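PKD domain (Vibrio anguillarum, PDB 6AEM) is one of the polycystic-kidney-disease domains of the protease Epp, a small all-beta module that binds calcium specifically. Local coordinates at residues G60-S65 against T82-P87. Residues are numbered along the deposited sequence; the frame is centred on the assembly and turned at random.
Sequences GQYTVS and TQVEVP. With ZN (zinc ion), chain F.
The open end of the beta hairpin formed by strands 60-70 and 75-84 is where Gly60, Gln61 and Tyr62 pair antiparallel with Val84, Gln83 and Thr82. Gly60 and Val84 make one hydrogen-bonded pair, Gly60 N giving to Val84 O at 3.0 Å and Val84 N giving back to Gly60 O at 2.9 Å. Tyr62 and Thr82 make the next, with the Thr82 N to Tyr62 O bond of 2.8 Å running nearly straight off the carbonyl. Gln61 and Gln83 form the non-hydrogen-bonded pair between them; here the CA of Gln61 comes within 3.2 Å of Thr82 O, a CA-H...O contact that gives this carbonyl a second donor besides Tyr62 N. At Gly60 the backbone angles (phi 156°, psi -178°) would press a CB against the preceding carbonyl oxygen, which fits the lack of a side chain.

On the exposed face the side chains of Gln61 and Gln83 lie side by side and point the same way, their amide planes turned 60° apart. The other face carries Tyr62, Thr82 and Val84. Val84 CG2 meets the Tyr62 ring at its edge, in plane, 3.8 Å from CE2; this methyl sits between the backbone N and the carbonyl carbon of its own residue. Farther in, the methyl CG2 of Thr82 approaches CG2 of Val64 at 4.1 Å. Beyond the strand, the carboxylate of Glu85 grips a zinc ion through both oxygens, with three waters as further ligands.

The Tyr62 ring stacks on Tyr56, and its hydroxyl is hydrogen-bonded to Arg58 O. Val64 and Thr82 pack against Leu14 of strand 12-17 in the facing sheet, while strand 34-40 flanks strand 60-70 on its other edge.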
loop_
_atom_site.group_PDB
_atom_site.type_symbol
_atom_site.label_atom_id
_atom_site.label_comp_id
_atom_site.label_asym_id
_atom_site.label_seq_id
_atom_site.Cartn_x
_atom_site.Cartn_y
_atom_site.Cartn_z
ATOM N N GLY A 60 -16.143 -7.284 -2.568
ATOM C CA GLY A 60 -16.451 -5.908 -2.917
ATOM C C GLY A 60 -15.289 -5.205 -3.590
ATOM O O GLY A 60 -14.267 -5.792 -3.869
ATOM N N GLN A 61 -15.523 -3.925 -3.899
ATOM C CA GLN A 61 -14.508 -3.004 -4.398
ATOM C C GLN A 61 -14.016 -2.177 -3.228
ATOM O O GLN A 61 -14.833 -1.577 -2.508
ATOM C CB GLN A 61 -15.023 -1.999 -5.446
ATOM C CG GLN A 61 -13.979 -0.731 -5.568
ATOM C CD GLN A 61 -14.318 0.423 -6.543
ATOM O OE1 GLN A 61 -14.518 1.618 -6.099
ATOM N NE2 GLN A 61 -14.280 0.129 -7.839
ATOM N N TYR A 62 -12.700 -2.062 -3.101
ATOM C CA TYR A 62 -12.087 -1.337 -2.005
ATOM C C TYR A 62 -10.987 -0.451 -2.578
ATOM O O TYR A 62 -10.364 -0.784 -3.615
ATOM C CB TYR A 62 -11.412 -2.319 -1.028
ATOM C CG TYR A 62 -12.355 -3.283 -0.364
ATOM C CD1 TYR A 62 -13.067 -2.932 0.789
ATOM C CD2 TYR A 62 -12.537 -4.560 -0.866
ATOM C CE1 TYR A 62 -13.958 -3.823 1.408
ATOM C CE2 TYR A 62 -13.417 -5.442 -0.241
ATOM C CZ TYR A 62 -14.114 -5.070 0.893
ATOM O OH TYR A 62 -14.952 -5.969 1.521
ATOM N N THR A 63 -10.754 0.684 -1.909
ATOM C CA THR A 63 -9.613 1.538 -2.211
ATOM C C THR A 63 -8.511 1.200 -1.202
ATOM O O THR A 63 -8.724 1.284 0.013
ATOM C CB THR A 63 -10.017 3.012 -2.134
ATOM O OG1 THR A 63 -10.981 3.307 -3.151
ATOM C CG2 THR A 63 -8.802 3.930 -2.316
ATOM N N VAL A 64 -7.337 0.808 -1.724
ATOM C CA VAL A 64 -6.150 0.522 -0.921
ATOM C C VAL A 64 -5.202 1.697 -1.067
ATOM O O VAL A 64 -4.910 2.124 -2.190
ATOM C CB VAL A 64 -5.495 -0.787 -1.388
ATOM C CG1 VAL A 64 -4.187 -1.042 -0.669
ATOM C CG2 VAL A 64 -6.455 -1.968 -1.203
ATOM N N SER A 65 -4.726 2.207 0.064
ATOM C CA SER A 65 -3.858 3.371 0.102
ATOM C C SER A 65 -2.526 3.041 0.756
ATOM O O SER A 65 -2.480 2.313 1.756
ATOM C CB SER A 65 -4.509 4.456 0.960
ATOM O OG SER A 65 -5.772 4.830 0.465
ATOM N N THR A 82 -9.390 -1.987 -5.984
ATOM C CA THR A 82 -9.291 -3.410 -6.254
ATOM C C THR A 82 -10.671 -4.013 -6.061
ATOM O O THR A 82 -11.527 -3.471 -5.362
ATOM C CB THR A 82 -8.239 -4.068 -5.333
ATOM O OG1 THR A 82 -7.963 -5.394 -5.795
ATOM C CG2 THR A 82 -8.682 -4.096 -3.883
ATOM N N GLN A 83 -10.874 -5.142 -6.698
ATOM C CA GLN A 83 -12.118 -5.885 -6.573
ATOM C C GLN A 83 -11.783 -7.291 -6.118
ATOM O O GLN A 83 -10.888 -7.935 -6.680
ATOM C CB GLN A 83 -12.882 -5.932 -7.899
ATOM C CG GLN A 83 -13.385 -4.573 -8.389
ATOM C CD GLN A 83 -12.314 -3.705 -9.033
ATOM O OE1 GLN A 83 -11.437 -4.201 -9.755
ATOM N NE2 GLN A 83 -12.369 -2.394 -8.756
ATOM N N VAL A 84 -12.493 -7.773 -5.107
ATOM C CA VAL A 84 -12.331 -9.143 -4.647
ATOM C C VAL A 84 -13.689 -9.815 -4.673
ATOM O O VAL A 84 -14.718 -9.181 -4.417
ATOM C CB VAL A 84 -11.663 -9.271 -3.261
ATOM C CG1 VAL A 84 -10.233 -8.763 -3.334
ATOM C CG2 VAL A 84 -12.444 -8.545 -2.191
ATOM N N GLU A 85 -13.682 -11.087 -5.018
ATOM C CA GLU A 85 -14.886 -11.881 -5.126
ATOM C C GLU A 85 -14.697 -13.142 -4.306
ATOM O O GLU A 85 -13.587 -13.648 -4.176
ATOM C CB GLU A 85 -15.121 -12.319 -6.580
ATOM C CG GLU A 85 -15.190 -11.185 -7.584
ATOM C CD GLU A 85 -14.891 -11.654 -8.991
ATOM O OE1 GLU A 85 -15.227 -12.808 -9.330
ATOM O OE2 GLU A 85 -14.278 -10.885 -9.749
ATOM N N VAL A 86 -15.794 -13.636 -3.743
ATOM C CA VAL A 86 -15.723 -14.950 -3.094
ATOM C C VAL A 86 -15.398 -16.000 -4.150
ATOM O O VAL A 86 -15.931 -15.930 -5.276
ATOM C CB VAL A 86 -17.043 -15.284 -2.376
ATOM C CG1 VAL A 86 -17.422 -14.181 -1.398
ATOM C CG2 VAL A 86 -18.158 -15.525 -3.376
ATOM N N PRO A 87 -14.541 -16.985 -3.863
ATOM C CA PRO A 87 -14.196 -18.002 -4.866
ATOM C C PRO A 87 -15.398 -18.817 -5.360
ATOM O O PRO A 87 -15.411 -19.299 -6.498
ATOM C CB PRO A 87 -13.260 -18.949 -4.114
ATOM C CG PRO A 87 -12.735 -18.186 -2.972
ATOM C CD PRO A 87 -13.776 -17.144 -2.616
ATOM O OXT PRO A 87 -16.393 -19.032 -4.637
HETATM ZN ZN ZN F . -14.604 -12.371 -11.441
HETATM O O HOH W 1 -15.496 -14.305 -10.814
HETATM O O HOH W 2 -13.293 -14.549 -10.960
HETATM O O HOH W 3 -14.264 -10.169 -12.375
#